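Local coordinates for protein dimethyl-sulfide monooxygenase (Hyphomicrobium sulfonivorans, PDB 6AK1) that oxidises dimethyl sulfide to methanethiol and formaldehyde, using NADH, molecular oxygen and FMN, in the first step of dimethyl sulfide degradation, at residues A[249-255]-A[384-389]; A[258-262]-A[389-393]. All coordinates share one frame; numbering follows the deposited sequence.

Interactions 1 and 2 follow one another along helix 251-267, the first at its N-terminal turn and the second further down. Across from it, helix 375-388 ends in interaction 1 and the loop running into strand 393-397 continues in interaction 2, with Gly389 common to both. The centres of the two contacts lie about 8 Å apart, and they also pack directly: Val391 CG2 sits 3.3 Å from Trp385 O. Together they join helix 251-267 to helix 375-388 and to the loop that follows it, on the outside of the TIM barrel characteristic of luciferase-like monooxygenases. Both contacts lie away from the predicted FMN-binding residues.

Interaction 1 of 2, residues A[249-255]-A[384-389]; sequences TSVEQAR and RWVDEG
Two outer helices of the TIM barrel meet here, the N-terminal turn of helix 251-267 with Val251 packed on Trp385 and Arg384 at the C-terminal end of helix 375-388. Their short axes approach to 9.4 Å and run roughly parallel, at 34°. Val251 makes the central contact with two branches. CG2 stands over one face of the Trp385 indole, 3.9 Å from the centroid of the six-membered ring and nearly on its normal, a CH-pi contact; the same methyl lies over one face of the Arg384 guanidinium. CG1, placed anti to the backbone N (chi1 173°), turns instead to Glu388, 3.6 Å from its OE1. The indole's edge meets Thr249 C and Ser250 N, and Trp385 CZ3 comes 3.2 Å from Ser250 C, oblique to the ring. Ser250 caps helix 251-267, its OG accepting from Gln253 N.

On the outer side, Arg384 grips Glu388 side-on, NE to OE2 (3.1 Å) and NH2 to OE1. Both oxygens are approached from above the carboxylate plane. Glu252 OE2 joins this network through a weak, bent bond from Arg384 NH2 at 3.3 Å, the two flat groups being turned 53° apart. Further along, Arg255 bends at chi3 and donates from NH1 to Glu388 O at 2.9 Å.

An apolar methyl is thus sandwiched between an indole and a guanidinium, with ion pairs at the margin. Arg384 probably offsets the repulsion between the carboxylates of Glu252 and Glu388, while Arg255 engages a carbonyl near the end of helix 375-388, where the helix dipole would favour a positive charge.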
ATOM      1  N   THR A 249       3.285  10.835 -13.419  1.00 28.43           N
ATOM      2  CA  THR A 249       2.382  11.104 -14.527  1.00 28.82           C
ATOM      3  C   THR A 249       3.049  11.015 -15.886  1.00 27.16           C
ATOM      4  O   THR A 249       2.358  11.127 -16.900  1.00 31.68           O
ATOM      5  CB  THR A 249       1.716  12.482 -14.362  1.00 34.85           C
ATOM      6  OG1 THR A 249       2.707  13.507 -14.212  1.00 31.69           O
ATOM      7  CG2 THR A 249       0.813  12.488 -13.139  1.00 35.80           C
ATOM      8  N   SER A 250       4.363  10.822 -15.945  1.00 27.81           N
ATOM      9  CA  SER A 250       5.006  10.625 -17.236  1.00 31.65           C
ATOM     10  C   SER A 250       6.272   9.807 -17.035  1.00 29.12           C
ATOM     11  O   SER A 250       6.847   9.780 -15.943  1.00 29.46           O
ATOM     12  CB  SER A 250       5.329  11.961 -17.924  1.00 30.08           C
ATOM     13  OG  SER A 250       6.415  12.612 -17.285  1.00 35.26           O
ATOM     14  N   VAL A 251       6.696   9.139 -18.113  1.00 27.27           N
ATOM     15  CA  VAL A 251       7.939   8.371 -18.079  1.00 31.31           C
ATOM     16  C   VAL A 251       9.108   9.281 -17.742  1.00 34.67           C
ATOM     17  O   VAL A 251      10.008   8.911 -16.972  1.00 29.24           O
ATOM     18  CB  VAL A 251       8.158   7.642 -19.422  1.00 33.86           C
ATOM     19  CG1 VAL A 251       9.532   6.969 -19.451  1.00 32.52           C
ATOM     20  CG2 VAL A 251       7.053   6.618 -19.660  1.00 33.91           C
ATOM     21  N   GLU A 252       9.106  10.494 -18.312  1.00 35.46           N
ATOM     22  CA  GLU A 252      10.184  11.449 -18.069  1.00 36.66           C
ATOM     23  C   GLU A 252      10.283  11.794 -16.590  1.00 31.00           C
ATOM     24  O   GLU A 252      11.359  11.693 -15.988  1.00 32.29           O
ATOM     25  CB  GLU A 252       9.965  12.713 -18.909  1.00 38.28           C
ATOM     26  CG  GLU A 252      10.294  12.549 -20.396  1.00 42.69           C
ATOM     27  CD  GLU A 252       9.248  11.752 -21.169  1.00 51.90           C
ATOM     28  OE1 GLU A 252       8.068  11.711 -20.733  1.00 48.85           O
ATOM     29  OE2 GLU A 252       9.609  11.159 -22.217  1.00 56.51           O
ATOM     30  N   GLN A 253       9.164  12.197 -15.983  1.00 30.47           N
ATOM     31  CA  GLN A 253       9.160  12.476 -14.549  1.00 28.96           C
ATOM     32  C   GLN A 253       9.545  11.248 -13.726  1.00 28.95           C
ATOM     33  O   GLN A 253      10.165  11.384 -12.663  1.00 29.23           O
ATOM     34  CB  GLN A 253       7.783  12.984 -14.127  1.00 28.43           C
ATOM     35  CG  GLN A 253       7.673  13.302 -12.653  1.00 29.28           C
ATOM     36  CD  GLN A 253       6.233  13.468 -12.208  1.00 36.02           C
ATOM     37  OE1 GLN A 253       5.437  12.534 -12.279  1.00 34.14           O
ATOM     38  NE2 GLN A 253       5.889  14.665 -11.764  1.00 35.66           N
ATOM     39  N   ALA A 254       9.201  10.046 -14.198  1.00 27.98           N
ATOM     40  CA  ALA A 254       9.529   8.848 -13.431  1.00 29.87           C
ATOM     41  C   ALA A 254      11.028   8.607 -13.381  1.00 30.03           C
ATOM     42  O   ALA A 254      11.537   8.121 -12.363  1.00 33.31           O
ATOM     43  CB  ALA A 254       8.818   7.622 -14.013  1.00 28.58           C
ATOM     44  N   ARG A 255      11.746   8.923 -14.465  1.00 32.13           N
ATOM     45  CA  ARG A 255      13.199   8.754 -14.468  1.00 30.81           C
ATOM     46  C   ARG A 255      13.837   9.472 -13.280  1.00 31.17           C
ATOM     47  O   ARG A 255      14.713   8.917 -12.600  1.00 28.63           O
ATOM     48  CB  ARG A 255      13.776   9.252 -15.802  1.00 27.21           C
ATOM     49  CG  ARG A 255      13.373   8.355 -16.996  1.00 33.15           C
ATOM     50  CD  ARG A 255      13.828   8.838 -18.412  1.00 31.97           C
ATOM     51  NE  ARG A 255      15.284   8.948 -18.582  1.00 38.32           N
ATOM     52  CZ  ARG A 255      16.126   7.931 -18.817  1.00 42.19           C
ATOM     53  NH1 ARG A 255      15.704   6.664 -18.920  1.00 31.44           N
ATOM     54  NH2 ARG A 255      17.426   8.185 -18.942  1.00 41.07           N
ATOM     55  N   ARG A 384       8.211   0.368 -20.993  1.00 27.06           N
ATOM     56  CA  ARG A 384       8.783   1.685 -21.024  1.00 32.27           C
ATOM     57  C   ARG A 384       8.841   2.281 -19.613  1.00 32.96           C
ATOM     58  O   ARG A 384       9.838   2.820 -19.251  1.00 28.99           O
ATOM     59  CB  ARG A 384       8.034   2.605 -21.975  1.00 32.36           C
ATOM     60  CG  ARG A 384       8.873   3.405 -22.916  1.00 38.11           C
ATOM     61  CD  ARG A 384       8.081   4.524 -23.545  1.00 38.80           C
ATOM     62  NE  ARG A 384       8.732   5.800 -23.386  1.00 40.12           N
ATOM     63  CZ  ARG A 384       8.119   6.963 -23.314  1.00 41.65           C
ATOM     64  NH1 ARG A 384       6.815   7.037 -23.378  1.00 39.13           N
ATOM     65  NH2 ARG A 384       8.818   8.047 -23.169  1.00 41.18           N
ATOM     66  N   TRP A 385       7.765   2.172 -18.837  1.00 28.15           N
ATOM     67  CA  TRP A 385       7.764   2.652 -17.456  1.00 27.80           C
ATOM     68  C   TRP A 385       8.801   1.918 -16.615  1.00 23.39           C
ATOM     69  O   TRP A 385       9.432   2.513 -15.741  1.00 26.50           O
ATOM     70  CB  TRP A 385       6.390   2.476 -16.815  1.00 25.88           C
ATOM     71  CG  TRP A 385       5.279   3.369 -17.294  1.00 24.61           C
ATOM     72  CD1 TRP A 385       4.249   3.010 -18.110  1.00 21.83           C
ATOM     73  CD2 TRP A 385       5.042   4.735 -16.925  1.00 23.92           C
ATOM     74  NE1 TRP A 385       3.396   4.067 -18.288  1.00 25.08           N
ATOM     75  CE2 TRP A 385       3.868   5.146 -17.587  1.00 25.76           C
ATOM     76  CE3 TRP A 385       5.725   5.660 -16.125  1.00 24.90           C
ATOM     77  CZ2 TRP A 385       3.351   6.435 -17.464  1.00 23.77           C
ATOM     78  CZ3 TRP A 385       5.207   6.935 -15.995  1.00 22.51           C
ATOM     79  CH2 TRP A 385       4.025   7.311 -16.658  1.00 26.37           C
ATOM     80  N   VAL A 386       8.980   0.621 -16.849  1.00 26.92           N
ATOM     81  CA  VAL A 386       9.896  -0.148 -16.017  1.00 28.46           C
ATOM     82  C   VAL A 386      11.338   0.130 -16.412  1.00 30.17           C
ATOM     83  O   VAL A 386      12.161   0.508 -15.575  1.00 31.00           O
ATOM     84  CB  VAL A 386       9.564  -1.651 -16.088  1.00 26.75           C
ATOM     85  CG1 VAL A 386      10.675  -2.461 -15.443  1.00 24.61           C
ATOM     86  CG2 VAL A 386       8.238  -1.938 -15.382  1.00 24.07           C
ATOM     87  N   ASP A 387      11.655  -0.022 -17.697  1.00 29.47           N
ATOM     88  CA  ASP A 387      13.040   0.085 -18.143  1.00 31.39           C
ATOM     89  C   ASP A 387      13.467   1.541 -18.291  1.00 28.47           C
ATOM     90  O   ASP A 387      14.510   1.945 -17.772  1.00 25.86           O
ATOM     91  CB  ASP A 387      13.215  -0.688 -19.453  1.00 30.92           C
ATOM     92  CG  ASP A 387      12.880  -2.170 -19.297  1.00 33.23           C
ATOM     93  OD1 ASP A 387      13.197  -2.731 -18.225  1.00 33.96           O
ATOM     94  OD2 ASP A 387      12.291  -2.770 -20.225  1.00 34.01           O
ATOM     95  N   GLU A 388      12.663   2.349 -18.971  1.00 29.34           N
ATOM     96  CA  GLU A 388      13.007   3.756 -19.137  1.00 33.48           C
ATOM     97  C   GLU A 388      12.708   4.559 -17.872  1.00 32.48           C
ATOM     98  O   GLU A 388      13.529   5.373 -17.442  1.00 33.31           O
ATOM     99  CB  GLU A 388      12.257   4.329 -20.343  1.00 32.34           C
ATOM    100  CG  GLU A 388      12.686   5.710 -20.770  1.00 37.81           C
ATOM    101  CD  GLU A 388      12.022   6.144 -22.075  1.00 42.20           C
ATOM    102  OE1 GLU A 388      11.753   7.354 -22.214  1.00 39.49           O
ATOM    103  OE2 GLU A 388      11.771   5.274 -22.952  1.00 45.24           O
ATOM    104  N   GLY A 389      11.541   4.343 -17.257  1.00 29.39           N
ATOM    105  CA  GLY A 389      11.174   5.101 -16.069  1.00 30.28           C
ATOM    106  C   GLY A 389      11.864   4.638 -14.799  1.00 26.39           C
ATOM    107  O   GLY A 389      11.960   5.414 -13.841  1.00 27.60           O
TER

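Interaction 2 of 2, residues A[258-262]-A[389-393]; sequences TTDIR and GGVDG
With chi2 and chi3 both near 180°, Arg262 runs straight from CG to NE and carries its guanidinium across to Gly390 and Asp392; chi1 of Asp392 (-66°) sets its carboxylate anti to the carbonyl carbon, where it meets the arginine from the opposite direction. One nitrogen does the work. Arg262 NH2 donates to Gly390 O at 2.8 Å, arriving nearly along the C=O axis, and to Asp392 OD2, also at 2.8 Å, in an almost straight bond that forms part of a salt bridge. Both acceptors lie in the guanidinium plane. The carboxylate stands almost perpendicular to that plane, and OD2 receives the donor from above its own plane; the pairing is single-pronged.

One turn earlier on helix 251-267, Thr258 OG1 lies 2.8 Å from Gly389 O and is also within hydrogen-bonding reach of Ala254 O. The threonine methyl turns to the apolar side, with CG2 3.7 Å from Val391 CG1. Between these groups Gly390 has a positive phi (86°), just after helix 375-388, and its CA comes 3.7 Å from Thr258 OG1.

The contact therefore ties helix 251-267 to the connection entering barrel strand 393-397. Asp392 OD2 also accepts from Ile277 N of neighbouring strand 276-284, and OD1 pairs with Lys3. Surrounded by these donors, the buried carboxylate is probably stabilised in its ionised form, while the two bonds from Arg262 NH2, with that from NH1 to Arg272 O, would limit rotation of the guanidinium.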
ATOM      1  N   THR A 258      12.551   7.983  -9.576  1.00 27.06           N
ATOM      2  CA  THR A 258      13.140   6.709  -9.155  1.00 25.55           C
ATOM      3  C   THR A 258      14.646   6.795  -8.979  1.00 25.85           C
ATOM      4  O   THR A 258      15.202   6.095  -8.127  1.00 30.62           O
ATOM      5  CB  THR A 258      12.806   5.593 -10.152  1.00 27.85           C
ATOM      6  OG1 THR A 258      13.388   5.875 -11.442  1.00 26.48           O
ATOM      7  CG2 THR A 258      11.291   5.450 -10.280  1.00 26.80           C
ATOM      8  N   THR A 259      15.321   7.619  -9.785  1.00 30.18           N
ATOM      9  CA  THR A 259      16.733   7.902  -9.545  1.00 28.13           C
ATOM     10  C   THR A 259      16.929   8.580  -8.191  1.00 30.44           C
ATOM     11  O   THR A 259      17.837   8.215  -7.433  1.00 28.34           O
ATOM     12  CB  THR A 259      17.294   8.776 -10.675  1.00 29.47           C
ATOM     13  OG1 THR A 259      17.207   8.070 -11.920  1.00 26.95           O
ATOM     14  CG2 THR A 259      18.744   9.158 -10.407  1.00 27.98           C
ATOM     15  N   ASP A 260      16.071   9.559  -7.861  1.00 29.81           N
ATOM     16  CA  ASP A 260      16.158  10.227  -6.558  1.00 32.44           C
ATOM     17  C   ASP A 260      15.915   9.261  -5.400  1.00 30.95           C
ATOM     18  O   ASP A 260      16.641   9.291  -4.397  1.00 30.59           O
ATOM     19  CB  ASP A 260      15.172  11.394  -6.484  1.00 29.00           C
ATOM     20  CG  ASP A 260      15.644  12.614  -7.279  1.00 42.20           C
ATOM     21  OD1 ASP A 260      16.830  12.630  -7.693  1.00 39.47           O
ATOM     22  OD2 ASP A 260      14.843  13.562  -7.476  1.00 42.74           O
ATOM     23  N   ILE A 261      14.890   8.406  -5.511  1.00 31.18           N
ATOM     24  CA  ILE A 261      14.585   7.470  -4.426  1.00 33.02           C
ATOM     25  C   ILE A 261      15.769   6.547  -4.175  1.00 28.58           C
ATOM     26  O   ILE A 261      16.149   6.303  -3.022  1.00 25.21           O
ATOM     27  CB  ILE A 261      13.297   6.677  -4.736  1.00 28.58           C
ATOM     28  CG1 ILE A 261      12.060   7.533  -4.455  1.00 29.48           C
ATOM     29  CG2 ILE A 261      13.256   5.354  -3.967  1.00 26.50           C
ATOM     30  CD1 ILE A 261      10.801   7.032  -5.145  1.00 28.82           C
ATOM     31  N   ARG A 262      16.390   6.040  -5.249  1.00 27.29           N
ATOM     32  CA  ARG A 262      17.517   5.126  -5.071  1.00 31.81           C
ATOM     33  C   ARG A 262      18.777   5.858  -4.596  1.00 33.09           C
ATOM     34  O   ARG A 262      19.620   5.249  -3.926  1.00 32.79           O
ATOM     35  CB  ARG A 262      17.775   4.348  -6.365  1.00 31.69           C
ATOM     36  CG  ARG A 262      16.563   3.523  -6.840  1.00 31.06           C
ATOM     37  CD  ARG A 262      16.902   2.507  -7.944  1.00 27.62           C
ATOM     38  NE  ARG A 262      15.708   2.094  -8.678  1.00 30.39           N
ATOM     39  CZ  ARG A 262      14.859   1.149  -8.277  1.00 30.64           C
ATOM     40  NH1 ARG A 262      15.059   0.500  -7.132  1.00 28.95           N
ATOM     41  NH2 ARG A 262      13.795   0.864  -9.017  1.00 27.85           N
ATOM     42  N   GLY A 389      11.541   4.343 -17.257  1.00 29.39           N
ATOM     43  CA  GLY A 389      11.174   5.101 -16.069  1.00 30.28           C
ATOM     44  C   GLY A 389      11.864   4.638 -14.799  1.00 26.39           C
ATOM     45  O   GLY A 389      11.960   5.414 -13.841  1.00 27.60           O
ATOM     46  N   GLY A 390      12.329   3.391 -14.766  1.00 26.29           N
ATOM     47  CA  GLY A 390      13.065   2.878 -13.631  1.00 27.42           C
ATOM     48  C   GLY A 390      12.242   2.301 -12.495  1.00 27.56           C
ATOM     49  O   GLY A 390      12.825   1.949 -11.464  1.00 27.92           O
ATOM     50  N   VAL A 391      10.917   2.169 -12.645  1.00 28.27           N
ATOM     51  CA  VAL A 391      10.113   1.533 -11.598  1.00 25.63           C
ATOM     52  C   VAL A 391      10.273   0.019 -11.667  1.00 24.63           C
ATOM     53  O   VAL A 391      10.684  -0.550 -12.683  1.00 26.88           O
ATOM     54  CB  VAL A 391       8.626   1.927 -11.689  1.00 23.30           C
ATOM     55  CG1 VAL A 391       8.449   3.422 -11.583  1.00 24.76           C
ATOM     56  CG2 VAL A 391       7.977   1.359 -12.969  1.00 24.89           C
ATOM     57  N   ASP A 392       9.888  -0.650 -10.578  1.00 23.88           N
ATOM     58  CA  ASP A 392       9.958  -2.109 -10.515  1.00 27.63           C
ATOM     59  C   ASP A 392       8.652  -2.803 -10.881  1.00 21.90           C
ATOM     60  O   ASP A 392       8.668  -4.002 -11.167  1.00 22.15           O
ATOM     61  CB  ASP A 392      10.396  -2.553  -9.117  1.00 24.03           C
ATOM     62  CG  ASP A 392      11.825  -2.121  -8.792  1.00 30.60           C
ATOM     63  OD1 ASP A 392      12.767  -2.810  -9.241  1.00 36.32           O
ATOM     64  OD2 ASP A 392      12.015  -1.096  -8.100  1.00 28.53           O
ATOM     65  N   GLY A 393       7.534  -2.087 -10.907  1.00 21.80           N
ATOM     66  CA  GLY A 393       6.275  -2.708 -11.263  1.00 21.52           C
ATOM     67  C   GLY A 393       5.117  -1.769 -10.981  1.00 25.36           C
ATOM     68  O   GLY A 393       5.296  -0.549 -10.882  1.00 20.69           O
TER